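Local atomic coordinates of SPI-1 type 3 secretion system secretin (Salmonella enterica subsp. enterica serovar Typhimurium, PDB entry 4G08), a protein that forms a ring-shaped multimer with an apparent central pore in the outer membrane as part of the type III secretion system that injects bacterial effector proteins into host cells. Residues 38-44 and 81-87; 71-75 and 132-136; 94-98 and 147-152. All coordinates share one frame; numbering follows the deposited sequence. Where two conformers were deposited one is given.

Contact 1. Residues 38-44 and 81-87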
# COMPACT_ATOMS: atom_id res chain seq x y z
N VAL A 38 8.53 -2.54 -10.27
CA VAL A 38 7.92 -3.22 -9.16
C VAL A 38 9.00 -3.59 -8.17
O VAL A 38 10.10 -3.99 -8.56
CB VAL A 38 7.19 -4.50 -9.61
CG1 VAL A 38 6.52 -5.16 -8.43
CG2 VAL A 38 6.17 -4.17 -10.68
N ILE A 39 8.79 -3.18 -6.93
CA ILE A 39 9.74 -3.42 -5.87
C ILE A 39 9.16 -4.45 -4.92
O ILE A 39 8.14 -4.21 -4.29
CB ILE A 39 10.00 -2.12 -5.11
CG1 ILE A 39 10.47 -1.06 -6.09
CG2 ILE A 39 11.02 -2.33 -4.01
CD1 ILE A 39 10.02 0.32 -5.69
N VAL A 40 9.81 -5.60 -4.87
CA VAL A 40 9.33 -6.72 -4.08
C VAL A 40 10.19 -6.91 -2.84
O VAL A 40 11.42 -6.91 -2.91
CB VAL A 40 9.32 -8.02 -4.89
CG1 VAL A 40 8.81 -9.16 -4.04
CG2 VAL A 40 8.44 -7.87 -6.12
N SER A 41 9.54 -6.93 -1.68
CA SER A 41 10.24 -6.99 -0.42
C SER A 41 10.94 -8.32 -0.25
O SER A 41 10.59 -9.31 -0.89
CB SER A 41 9.27 -6.79 0.73
OG SER A 41 8.56 -7.98 1.00
N LYS A 42 11.81 -8.40 0.75
CA LYS A 42 12.53 -9.62 1.00
C LYS A 42 11.57 -10.76 1.31
O LYS A 42 11.64 -11.83 0.70
CB LYS A 42 13.47 -9.42 2.18
CG LYS A 42 13.92 -10.72 2.81
CD LYS A 42 14.67 -10.49 4.11
CE LYS A 42 13.72 -10.58 5.29
NZ LYS A 42 14.30 -9.90 6.47
N MET A 43 10.62 -10.51 2.21
CA MET A 43 9.69 -11.57 2.61
C MET A 43 8.76 -11.98 1.48
O MET A 43 8.31 -13.12 1.45
CB MET A 43 8.87 -11.16 3.82
CG MET A 43 9.67 -11.07 5.10
SD MET A 43 10.32 -12.68 5.58
CE MET A 43 8.81 -13.54 6.01
N ALA A 44 8.36 -11.05 0.62
CA ALA A 44 7.50 -11.44 -0.48
C ALA A 44 8.28 -12.31 -1.45
O ALA A 44 7.75 -13.27 -2.01
CB ALA A 44 6.95 -10.23 -1.20
N TYR A 81 4.87 -1.32 -5.03
CA TYR A 81 5.57 -1.97 -3.93
C TYR A 81 4.76 -3.15 -3.46
O TYR A 81 3.62 -3.05 -3.22
CB TYR A 81 5.80 -1.01 -2.75
CG TYR A 81 6.53 0.26 -3.10
CD1 TYR A 81 5.88 1.28 -3.74
CD2 TYR A 81 7.84 0.45 -2.76
CE1 TYR A 81 6.50 2.40 -4.06
CE2 TYR A 81 8.46 1.60 -3.09
CZ TYR A 81 7.79 2.57 -3.74
OH TYR A 81 8.36 3.76 -4.09
N ILE A 82 5.42 -4.27 -3.32
CA ILE A 82 4.80 -5.51 -2.87
C ILE A 82 5.52 -6.05 -1.64
O ILE A 82 6.74 -6.14 -1.61
CB ILE A 82 4.80 -6.57 -3.99
CG1 ILE A 82 3.99 -6.08 -5.19
CG2 ILE A 82 4.23 -7.89 -3.47
CD1 ILE A 82 4.29 -6.81 -6.47
N TYR A 83 4.73 -6.35 -0.61
CA TYR A 83 5.25 -6.88 0.64
C TYR A 83 4.49 -8.13 1.02
O TYR A 83 3.33 -8.29 0.66
CB TYR A 83 5.06 -5.88 1.78
CG TYR A 83 5.68 -4.53 1.53
CD1 TYR A 83 4.95 -3.54 0.91
CD2 TYR A 83 6.88 -4.19 2.13
CE1 TYR A 83 5.46 -2.28 0.76
CE2 TYR A 83 7.39 -2.92 2.01
CZ TYR A 83 6.67 -1.97 1.32
OH TYR A 83 7.15 -0.69 1.20
N ASP A 84 5.09 -8.90 1.93
CA ASP A 84 4.39 -9.97 2.63
C ASP A 84 3.44 -9.35 3.64
O ASP A 84 3.76 -8.33 4.24
CB ASP A 84 5.40 -10.87 3.34
CG ASP A 84 4.79 -12.16 3.86
OD1 ASP A 84 4.56 -13.08 3.04
OD2 ASP A 84 4.77 -12.34 5.09
N ALA A 85 2.34 -10.02 3.92
CA ALA A 85 1.41 -9.48 4.90
C ALA A 85 2.10 -9.32 6.25
O ALA A 85 1.76 -8.43 7.03
CB ALA A 85 0.20 -10.38 5.03
N SER A 86 3.19 -10.06 6.44
CA SER A 86 3.90 -10.05 7.72
C SER A 86 4.69 -8.76 7.93
O SER A 86 5.18 -8.49 9.02
CB SER A 86 4.84 -11.26 7.81
OG SER A 86 6.03 -11.05 7.07
N GLU A 87 4.83 -7.97 6.86
CA GLU A 87 5.58 -6.72 6.91
C GLU A 87 4.66 -5.53 7.09
O GLU A 87 5.07 -4.38 6.98
CB GLU A 87 6.41 -6.56 5.64
CG GLU A 87 7.58 -7.52 5.56
CD GLU A 87 8.25 -7.54 4.20
OE1 GLU A 87 9.49 -7.42 4.16
OE2 GLU A 87 7.60 -7.96 3.22

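Contact 2. Residues 71-75 and 132-136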
# COMPACT_ATOMS: atom_id res chain seq x y z
N LEU A 71 -0.24 -11.11 0.64
CA LEU A 71 0.57 -9.96 0.26
C LEU A 71 -0.16 -8.66 0.57
O LEU A 71 -1.40 -8.61 0.59
CB LEU A 71 0.89 -10.00 -1.24
CG LEU A 71 1.48 -11.28 -1.81
CD1 LEU A 71 1.73 -11.13 -3.30
CD2 LEU A 71 2.77 -11.62 -1.08
N ILE A 72 0.60 -7.57 0.59
CA ILE A 72 0.02 -6.24 0.54
C ILE A 72 0.82 -5.40 -0.44
O ILE A 72 2.00 -5.64 -0.65
CB ILE A 72 0.05 -5.60 1.94
CG1 ILE A 72 1.48 -5.56 2.48
CG2 ILE A 72 -0.81 -6.40 2.90
CD1 ILE A 72 1.61 -5.06 3.90
N TRP A 73 0.14 -4.50 -1.13
CA TRP A 73 0.78 -3.73 -2.19
C TRP A 73 0.30 -2.30 -2.24
O TRP A 73 -0.75 -1.96 -1.70
CB TRP A 73 0.58 -4.40 -3.54
CG TRP A 73 -0.81 -4.37 -4.00
CD1 TRP A 73 -1.83 -5.13 -3.53
CD2 TRP A 73 -1.34 -3.57 -5.04
NE1 TRP A 73 -2.98 -4.83 -4.20
CE2 TRP A 73 -2.70 -3.89 -5.16
CE3 TRP A 73 -0.79 -2.62 -5.92
CZ2 TRP A 73 -3.53 -3.32 -6.12
CZ3 TRP A 73 -1.62 -2.02 -6.84
CH2 TRP A 73 -2.97 -2.38 -6.95
N TYR A 74 1.13 -1.45 -2.83
CA TYR A 74 0.84 -0.03 -2.96
C TYR A 74 1.42 0.47 -4.28
O TYR A 74 2.53 0.10 -4.65
CB TYR A 74 1.48 0.72 -1.79
CG TYR A 74 1.16 2.18 -1.75
CD1 TYR A 74 -0.15 2.62 -1.70
CD2 TYR A 74 2.16 3.13 -1.85
CE1 TYR A 74 -0.45 3.96 -1.66
CE2 TYR A 74 1.87 4.48 -1.84
CZ TYR A 74 0.56 4.88 -1.79
OH TYR A 74 0.26 6.22 -1.87
N PHE A 75 0.63 1.25 -5.00
CA PHE A 75 1.13 1.98 -6.16
C PHE A 75 1.20 3.45 -5.79
O PHE A 75 0.19 4.02 -5.37
CB PHE A 75 0.16 1.80 -7.34
CG PHE A 75 0.47 2.67 -8.52
CD1 PHE A 75 1.67 2.55 -9.19
CD2 PHE A 75 -0.49 3.52 -9.03
CE1 PHE A 75 1.94 3.34 -10.29
CE2 PHE A 75 -0.23 4.30 -10.13
CZ PHE A 75 0.98 4.21 -10.76
N GLY A 132 -0.98 -0.95 6.94
CA GLY A 132 -0.76 -1.23 5.54
C GLY A 132 0.70 -1.28 5.20
O GLY A 132 1.55 -1.37 6.08
N PRO A 133 1.00 -1.18 3.91
CA PRO A 133 2.38 -1.27 3.46
C PRO A 133 3.22 -0.18 4.08
O PRO A 133 2.78 0.96 4.17
CB PRO A 133 2.28 -1.05 1.95
CG PRO A 133 0.89 -1.38 1.59
CD PRO A 133 0.03 -1.22 2.80
N PRO A 134 4.46 -0.50 4.44
CA PRO A 134 5.31 0.47 5.09
C PRO A 134 5.44 1.78 4.32
O PRO A 134 5.29 2.86 4.89
CB PRO A 134 6.64 -0.25 5.17
CG PRO A 134 6.27 -1.68 5.33
CD PRO A 134 4.98 -1.87 4.58
N VAL A 135 5.64 1.70 3.02
CA VAL A 135 5.78 2.92 2.25
C VAL A 135 4.52 3.79 2.33
O VAL A 135 4.62 5.02 2.35
CB VAL A 135 6.07 2.60 0.78
CG1 VAL A 135 4.89 1.87 0.18
CG2 VAL A 135 6.35 3.89 0.03
N TYR A 136 3.36 3.16 2.43
CA TYR A 136 2.10 3.90 2.56
C TYR A 136 1.95 4.54 3.94
O TYR A 136 1.63 5.72 4.06
CB TYR A 136 0.93 2.95 2.31
CG TYR A 136 -0.42 3.58 2.48
CD1 TYR A 136 -0.89 4.53 1.59
CD2 TYR A 136 -1.29 3.12 3.46
CE1 TYR A 136 -2.13 5.10 1.75
CE2 TYR A 136 -2.54 3.65 3.60
CZ TYR A 136 -2.95 4.65 2.75
OH TYR A 136 -4.24 5.10 2.86

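Contact 3. Residues 94-98 and 147-152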
# COMPACT_ATOMS: atom_id res chain seq x y z
N SER A 94 -1.07 10.68 15.64
CA SER A 94 -1.72 11.83 16.23
C SER A 94 -2.31 12.71 15.15
O SER A 94 -1.71 12.91 14.09
CB SER A 94 -0.73 12.65 17.07
OG SER A 94 -0.30 11.91 18.20
N LEU A 95 -3.51 13.19 15.42
CA LEU A 95 -4.16 14.16 14.57
C LEU A 95 -4.98 15.12 15.41
O LEU A 95 -6.18 14.92 15.57
CB LEU A 95 -5.08 13.45 13.58
CG LEU A 95 -5.49 14.31 12.39
CD1 LEU A 95 -4.29 14.55 11.50
CD2 LEU A 95 -6.61 13.65 11.61
N ARG A 96 -4.33 16.10 16.02
CA ARG A 96 -4.98 16.94 17.03
C ARG A 96 -5.71 18.17 16.48
O ARG A 96 -6.60 18.69 17.14
CB ARG A 96 -3.98 17.39 18.08
CG ARG A 96 -2.96 16.33 18.47
CD ARG A 96 -3.57 15.42 19.51
NE ARG A 96 -2.71 14.33 19.91
CZ ARG A 96 -3.12 13.32 20.65
NH1 ARG A 96 -4.36 13.32 21.13
NH2 ARG A 96 -2.30 12.32 20.94
N ASN A 97 -5.17 18.76 15.42
CA ASN A 97 -5.58 20.12 15.00
C ASN A 97 -6.35 20.17 13.69
O ASN A 97 -6.67 21.25 13.19
CB ASN A 97 -4.37 21.04 14.92
CG ASN A 97 -3.56 21.04 16.19
OD1 ASN A 97 -4.11 21.07 17.28
ND2 ASN A 97 -2.26 20.79 16.05
N VAL A 98 -6.70 19.00 13.17
CA VAL A 98 -7.46 18.89 11.95
C VAL A 98 -8.47 17.77 12.09
O VAL A 98 -8.24 16.82 12.83
CB VAL A 98 -6.53 18.57 10.78
CG1 VAL A 98 -7.27 17.87 9.67
CG2 VAL A 98 -5.89 19.85 10.28
N MET A 147 0.50 18.21 8.54
CA MET A 147 -0.77 18.90 8.62
C MET A 147 -1.12 19.36 10.03
O MET A 147 -1.74 20.40 10.21
CB MET A 147 -1.89 18.06 8.05
CG MET A 147 -3.15 18.88 7.84
SD MET A 147 -4.41 18.11 6.81
CE MET A 147 -3.60 18.18 5.22
N ASP A 148 -0.81 18.54 11.03
CA ASP A 148 -1.14 18.90 12.40
C ASP A 148 -0.36 20.13 12.83
O ASP A 148 -0.91 21.06 13.42
CB ASP A 148 -0.86 17.74 13.34
CG ASP A 148 -2.01 17.45 14.26
OD1 ASP A 148 -3.13 17.94 13.97
OD2 ASP A 148 -1.80 16.80 15.30
N LYS A 149 0.92 20.16 12.50
CA LYS A 149 1.73 21.31 12.86
C LYS A 149 1.22 22.58 12.21
O LYS A 149 1.19 23.64 12.84
CB LYS A 149 3.17 21.09 12.47
CG LYS A 149 4.02 22.25 12.91
CD LYS A 149 5.46 22.03 12.53
CE LYS A 149 6.05 20.89 13.33
NZ LYS A 149 6.10 21.23 14.78
N GLN A 150 0.95 22.50 10.91
CA GLN A 150 0.59 23.71 10.21
C GLN A 150 -0.75 24.28 10.73
O GLN A 150 -1.12 25.40 10.36
CB GLN A 150 0.61 23.51 8.69
CG GLN A 150 2.00 23.37 8.08
CD GLN A 150 3.10 24.13 8.83
OE1 GLN A 150 4.25 23.65 8.86
NE2 GLN A 150 2.90 25.44 8.98
N ASN A 151 -1.51 23.49 11.48
CA ASN A 151 -2.81 23.92 12.00
C ASN A 151 -2.76 24.17 13.50
O ASN A 151 -3.79 24.39 14.14
CB ASN A 151 -3.88 22.88 11.72
CG ASN A 151 -4.38 22.93 10.30
OD1 ASN A 151 -5.22 23.76 9.96
ND2 ASN A 151 -3.76 22.14 9.43
N ASP A 152 -1.57 24.12 14.05
CA ASP A 152 -1.42 24.22 15.48
C ASP A 152 -1.39 25.69 15.91
O ASP A 152 -0.32 26.29 16.03
CB ASP A 152 -0.16 23.49 15.91
CG ASP A 152 0.10 23.60 17.39
OD1 ASP A 152 -0.88 23.78 18.16
OD2 ASP A 152 1.27 23.50 17.80
O HOH W 1 -3.54 23.91 18.50

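Contact 1. Residues 38-44 and 81-87
Two backbone bonds join the parallel strands 38-40 and 81-84 and the residue just past the first: I82 N gives to I39 O at 2.9 Å, and S41 N, one residue beyond the strand, gives to I82 O. Just past this ladder E87 folds back toward S41. Its OE2 takes the backbone N-H of D84 at 3.0 Å and also the hydroxyl of S41, the latter modelled so short that its exact length is doubtful. S41 OG, set between the backbone N and the carbonyl carbon (chi1 79°), is placed to take A44 N at 3.1 Å, the N-cap bond of the next short helix. OE2 also lies in plane at the edge of the Y83 ring. The carboxylate of D84 closes an Asx turn, OD2 taking both the N and the OG of S86, while OD1 pairs with K47. M43 lays its CB against D84 CB at 3.5 Å, and its CE reaches S86. On one face I82 CD1 packs on V38 CG1, beside F27 of helix 23-30; on the other, I39 CD1 rests on Y81 CE2. This is the parallel strand pair of a mixed three-stranded sheet in the secretin N0 domain.

Contact 2. Residues 71-75 and 132-136
An apolar, buried interface joins Y74 and I72 of strand 71-75 to P133, V135 and Y136 at the start of helix 134-150, close to the centre of the chain. Y74 carries much of it. Its CG stands anti to the backbone N (chi1 -175°), which swings the ring out across the first turn of the helix. Y136 CB sits squarely over one face of that ring, 4.1 Å from the centroid and 10° off the normal, a CH-pi contact. The two tyrosine side chains cross at about a right angle, but their rings meet obliquely, planes 49° apart, with Y74 CE1 against Y136 CD1 at 3.3 Å. V135 adds its CG1 branch, which touches Y74 CD2 at 3.6 Å.

At the other end of the interface the P133 ring enters from the N-cap position. Its CG lies 4.0 Å from Y74 CB and also meets the backbone carbonyl of W73, so the proline packs on strand main chain as well as on side chains. I72 lays CD1 at the base of the same ring, 3.9 Å from P133 CA.

The polar ends of both tyrosines are spoken for elsewhere: Y74 OH bonds to the carbonyl of L112 and Y136 OH to that of Y117. W73 points the other way, toward helix 58-69, leaving alternate residues of the strand to face the two sides. Y83 of the neighbouring strand 80-84 touches both I72 and P133. This is consistent with a seam between two domains: an outer strand of the sheet in the secretin N0 family region packs on the N-terminal turn of a helix in the type II/III secretion short-domain region.

Contact 3. Residues 94-98 and 147-152
The loop 94-98 bends past the last turn of helix 134-150, bringing N97 CA to within 5.3 Å of D148 CA and turning two consecutive backbone N-H groups toward one carboxylate. D148 takes both. OD2 accepts from R96 N at 2.7 Å, with an N-H...O angle of 173°, and OD1 accepts from N97 N at 2.6 Å; each donor arrives on the syn side, about 20° out of the carboxylate plane. Two bonds fix the rotation of the group. The D148 chi1 of -131° lies away from the usual staggered values, consistent with a side chain drawn over to this pair. R96 CG runs past OD2, though the guanidinium itself leads away.

N97 returns a bond to the helix. Its ND2 gives to D148 O at 3.0 Å from above the carbonyl plane, while N151 N reaches the same oxygen from the opposite face. N97 OD1 shares a water with D152 OD1, and this water donates to both. The amide of N151 is held by its ND2 bond to M147 O at 2.8 Å, nearly in the amide plane.

Apolar packing lies on the inner side, where V98 CG2 meets M147 CG at 3.8 Å and also touches the N151 amide. F103 of helix 100-109 lies against both V98 and M147. Here an aspartate carboxylate bridges successive backbone amides, tying the connection between strand 89-94 and helix 100-109 to the C-terminal end of helix 134-150 in the secretin short domain.

In the fold
Contacts 1 and 2 adjoin, their centres about 8 Å apart, because strands 71-75 and 80-84 are antiparallel neighbours in one sheet: contact 1 adds strand 38-40 along the far edge of 80-84, whereas contact 2 meets helix 134-150 from the other family region. Contact 3 stands about 25 Å from contact 2, centre to centre, yet uses the same helix at its other end. That helix therefore spans from the probable domain boundary to the distal loop. Contact 2, buried near the centre of the chain, is apolar and aromatic. Contacts 1 and 3 are both partly buried: contact 1 mixes strand pairing with a carboxylate-serine network, and contact 3, farther out, relies on a carboxylate, amides and water.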